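Local coordinates for outer surface protein (Bacillus cereus ATCC 14579, PDB 1X7F), which is of unconfirmed function but probably acts as a 6-phospho-N-acetylmuramidase, a glycosidase of cell-wall sugar recycling, at residues 300-310 against 341-352. Sequence-based numbering, arbitrary orientation. Where two conformers were deposited one is given.
Sequences TEYMVRSTEVR and YKGELQIILKEM
Arg305 grips the carboxylate of Glu344 side-on: NE gives a nearly straight bond to OE2 (2.9 Å), and NH2 reaches the syn lone pair of OE1 at 2.8 Å. The guanidinium and carboxylate planes are turned 46° apart, and NE meets Glu344 OE2 from above the carboxylate plane. From its opposite face Gln346 NE2 also donates to Glu344 OE2 (2.9 Å), which, with the two Arg305 bonds, helps fix the rotation of the carboxylate; Lys358 holds Gln346 OE1 in turn. Arg310 NE adds charge alone, in a long salt bridge to Glu344 OE1 (3.7 Å), while its NH1 bonds to Lys340 O. With CG anti to the backbone N (chi1 177°) and an extended chain, Glu344 carries its carboxylate to both arginines.

Strands 303-306 and 345-348 run antiparallel. Val304 and Ile347 exchange two backbone bonds, and Ser306 N donates to Leu345 O. Beyond the strand end, Tyr302 O takes both Leu349 N (2.8 Å) and Lys350 N, from one face of its carbonyl plane. Lys350 CD lies over one face of the Tyr302 ring, and Met352 makes an oblique Met-aromatic contact with it. Met303, bent at chi2 and chi3, lays its CE against Gln346 OE1 (3.4 Å) and Met352 CE; Val304 CG2 meets Leu349 CD2 beside the Ile347 side chain.

Here strand 303-306 forms one edge of the mixed sheet in the C-terminal region; strand 345-348 lies between it and strand 330-334, its antiparallel neighbour in both sequence and sheet.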
# COMPACT_ATOMS: atom_id res chain seq x y z
N THR A 300 -19.63 13.07 11.86
CA THR A 300 -20.75 12.26 12.28
C THR A 300 -20.43 10.82 11.87
O THR A 300 -19.77 10.60 10.85
CB THR A 300 -22.04 12.76 11.61
OG1 THR A 300 -22.98 11.68 11.47
CG2 THR A 300 -21.76 13.20 10.16
N GLU A 301 -20.90 9.85 12.66
CA GLU A 301 -20.59 8.44 12.36
C GLU A 301 -21.47 7.87 11.25
O GLU A 301 -21.23 6.76 10.78
CB GLU A 301 -20.67 7.56 13.62
CG GLU A 301 -22.07 7.44 14.24
CD GLU A 301 -22.05 6.72 15.58
OE1 GLU A 301 -21.18 5.84 15.76
OE2 GLU A 301 -22.90 7.02 16.46
N TYR A 302 -22.46 8.64 10.80
CA TYR A 302 -23.40 8.18 9.79
C TYR A 302 -22.96 8.42 8.36
O TYR A 302 -23.40 7.74 7.45
CB TYR A 302 -24.80 8.77 10.04
CG TYR A 302 -25.49 8.16 11.24
CD1 TYR A 302 -25.31 8.69 12.53
CD2 TYR A 302 -26.30 7.02 11.10
CE1 TYR A 302 -25.92 8.12 13.65
CE2 TYR A 302 -26.93 6.45 12.21
CZ TYR A 302 -26.74 6.99 13.48
OH TYR A 302 -27.35 6.42 14.58
N MET A 303 -22.10 9.41 8.15
CA MET A 303 -21.67 9.75 6.80
C MET A 303 -20.46 10.67 6.77
O MET A 303 -20.16 11.38 7.75
CB MET A 303 -22.84 10.32 5.96
CG MET A 303 -23.06 11.84 6.06
SD MET A 303 -24.18 12.35 7.36
CE MET A 303 -25.79 11.98 6.72
N VAL A 304 -19.74 10.61 5.66
CA VAL A 304 -18.67 11.56 5.37
C VAL A 304 -19.35 12.74 4.68
O VAL A 304 -20.00 12.55 3.66
CB VAL A 304 -17.63 10.93 4.42
CG1 VAL A 304 -16.63 11.98 3.91
CG2 VAL A 304 -16.91 9.77 5.10
N ARG A 305 -19.22 13.93 5.26
CA ARG A 305 -19.82 15.14 4.70
C ARG A 305 -18.75 15.98 4.00
O ARG A 305 -17.81 16.47 4.64
CB ARG A 305 -20.45 16.01 5.79
CG ARG A 305 -21.49 15.31 6.67
CD ARG A 305 -22.09 16.23 7.74
NE ARG A 305 -22.85 17.35 7.16
CZ ARG A 305 -23.09 18.49 7.79
NH1 ARG A 305 -22.64 18.67 9.03
NH2 ARG A 305 -23.78 19.46 7.19
N SER A 306 -18.93 16.16 2.70
CA SER A 306 -18.05 17.02 1.91
C SER A 306 -18.76 18.37 1.75
O SER A 306 -19.48 18.61 0.79
CB SER A 306 -17.75 16.35 0.57
OG SER A 306 -16.85 17.12 -0.20
N THR A 307 -18.54 19.26 2.72
CA THR A 307 -19.35 20.47 2.87
C THR A 307 -18.94 21.65 2.01
O THR A 307 -19.78 22.48 1.67
CB THR A 307 -19.45 20.91 4.35
OG1 THR A 307 -18.13 20.99 4.91
CG2 THR A 307 -20.20 19.85 5.20
N GLU A 308 -17.66 21.73 1.68
CA GLU A 308 -17.16 22.76 0.76
C GLU A 308 -17.71 22.64 -0.67
O GLU A 308 -17.76 23.61 -1.40
CB GLU A 308 -15.63 22.78 0.74
CG GLU A 308 -14.98 23.13 2.07
CD GLU A 308 -15.20 24.59 2.46
OE1 GLU A 308 -14.52 25.48 1.88
OE2 GLU A 308 -16.05 24.84 3.34
N VAL A 309 -18.13 21.44 -1.05
CA VAL A 309 -18.73 21.18 -2.37
C VAL A 309 -20.01 21.97 -2.62
O VAL A 309 -20.23 22.45 -3.73
CB VAL A 309 -18.98 19.65 -2.60
CG1 VAL A 309 -20.17 19.37 -3.51
CG2 VAL A 309 -17.74 18.99 -3.15
N ARG A 310 -20.84 22.13 -1.58
CA ARG A 310 -22.16 22.76 -1.73
C ARG A 310 -22.14 24.27 -1.90
O ARG A 310 -23.18 24.89 -2.15
CB ARG A 310 -23.11 22.34 -0.60
CG ARG A 310 -22.97 23.11 0.70
CD ARG A 310 -23.72 22.49 1.87
NE ARG A 310 -23.05 22.78 3.13
CZ ARG A 310 -23.41 23.72 3.99
NH1 ARG A 310 -24.47 24.48 3.75
NH2 ARG A 310 -22.72 23.90 5.11
N TYR A 341 -28.69 22.53 2.56
CA TYR A 341 -27.85 21.35 2.32
C TYR A 341 -27.90 20.84 0.88
O TYR A 341 -27.27 19.85 0.56
CB TYR A 341 -28.16 20.23 3.35
CG TYR A 341 -28.01 20.78 4.74
CD1 TYR A 341 -29.12 21.04 5.53
CD2 TYR A 341 -26.74 21.13 5.22
CE1 TYR A 341 -28.98 21.60 6.77
CE2 TYR A 341 -26.59 21.70 6.48
CZ TYR A 341 -27.72 21.92 7.25
OH TYR A 341 -27.60 22.47 8.48
N LYS A 342 -28.64 21.53 0.02
CA LYS A 342 -28.60 21.26 -1.41
C LYS A 342 -27.14 21.35 -1.92
O LYS A 342 -26.43 22.33 -1.65
CB LYS A 342 -29.47 22.26 -2.16
CG LYS A 342 -29.34 22.16 -3.70
CD LYS A 342 -30.24 23.17 -4.37
CE LYS A 342 -29.71 23.54 -5.71
NZ LYS A 342 -30.38 24.74 -6.27
N GLY A 343 -26.72 20.30 -2.63
CA GLY A 343 -25.39 20.25 -3.21
C GLY A 343 -24.38 19.68 -2.24
O GLY A 343 -23.21 19.58 -2.59
N GLU A 344 -24.80 19.34 -1.01
CA GLU A 344 -23.89 18.70 -0.06
C GLU A 344 -23.75 17.25 -0.49
O GLU A 344 -24.73 16.52 -0.55
CB GLU A 344 -24.35 18.80 1.41
CG GLU A 344 -23.43 18.07 2.40
CD GLU A 344 -23.79 18.28 3.88
OE1 GLU A 344 -23.78 19.42 4.36
OE2 GLU A 344 -24.06 17.29 4.58
N LEU A 345 -22.51 16.87 -0.80
CA LEU A 345 -22.18 15.50 -1.16
C LEU A 345 -21.81 14.72 0.09
O LEU A 345 -21.08 15.22 0.95
CB LEU A 345 -21.01 15.49 -2.16
CG LEU A 345 -20.55 14.12 -2.68
CD1 LEU A 345 -20.15 14.22 -4.14
CD2 LEU A 345 -19.39 13.50 -1.84
N GLN A 346 -22.32 13.49 0.19
CA GLN A 346 -22.05 12.62 1.32
C GLN A 346 -21.70 11.23 0.84
O GLN A 346 -22.10 10.83 -0.25
CB GLN A 346 -23.27 12.54 2.26
CG GLN A 346 -23.77 13.88 2.79
CD GLN A 346 -25.13 13.77 3.45
OE1 GLN A 346 -25.77 12.71 3.40
NE2 GLN A 346 -25.58 14.87 4.07
N ILE A 347 -20.94 10.52 1.65
CA ILE A 347 -20.74 9.10 1.46
C ILE A 347 -21.28 8.46 2.74
O ILE A 347 -20.90 8.85 3.83
CB ILE A 347 -19.25 8.73 1.20
CG1 ILE A 347 -18.69 9.51 -0.00
CG2 ILE A 347 -19.12 7.20 0.99
CD1 ILE A 347 -17.28 9.11 -0.42
N ILE A 348 -22.21 7.53 2.59
CA ILE A 348 -22.90 6.95 3.73
C ILE A 348 -21.98 5.94 4.43
O ILE A 348 -21.31 5.15 3.77
CB ILE A 348 -24.25 6.29 3.27
CG1 ILE A 348 -25.13 7.28 2.47
CG2 ILE A 348 -25.02 5.72 4.46
CD1 ILE A 348 -25.28 8.70 3.10
N LEU A 349 -21.95 6.00 5.76
CA LEU A 349 -21.16 5.09 6.58
C LEU A 349 -22.02 4.07 7.32
O LEU A 349 -21.57 2.96 7.56
CB LEU A 349 -20.31 5.86 7.60
CG LEU A 349 -19.28 6.83 7.01
CD1 LEU A 349 -18.64 7.67 8.13
CD2 LEU A 349 -18.21 6.09 6.21
N LYS A 350 -23.26 4.46 7.66
CA LYS A 350 -24.22 3.63 8.41
C LYS A 350 -25.62 3.82 7.82
O LYS A 350 -25.96 4.90 7.34
CB LYS A 350 -24.30 4.05 9.89
CG LYS A 350 -23.04 3.90 10.71
CD LYS A 350 -23.27 4.28 12.20
CE LYS A 350 -24.48 3.56 12.78
NZ LYS A 350 -24.32 3.19 14.20
N GLU A 351 -26.44 2.78 7.94
CA GLU A 351 -27.78 2.79 7.37
C GLU A 351 -28.65 3.90 7.98
O GLU A 351 -28.62 4.12 9.20
CB GLU A 351 -28.46 1.41 7.55
CG GLU A 351 -29.84 1.32 6.90
CD GLU A 351 -30.54 -0.00 7.14
OE1 GLU A 351 -29.91 -1.06 6.91
OE2 GLU A 351 -31.72 0.01 7.56
N MET A 352 -29.43 4.58 7.14
CA MET A 352 -30.43 5.56 7.57
C MET A 352 -31.68 5.38 6.71
O MET A 352 -31.58 4.92 5.57
CB MET A 352 -29.91 7.00 7.44
CG MET A 352 -28.73 7.34 8.35
SD MET A 352 -27.95 8.86 7.80
CE MET A 352 -26.89 8.29 6.48
O HOH W 1 -24.67 4.48 16.70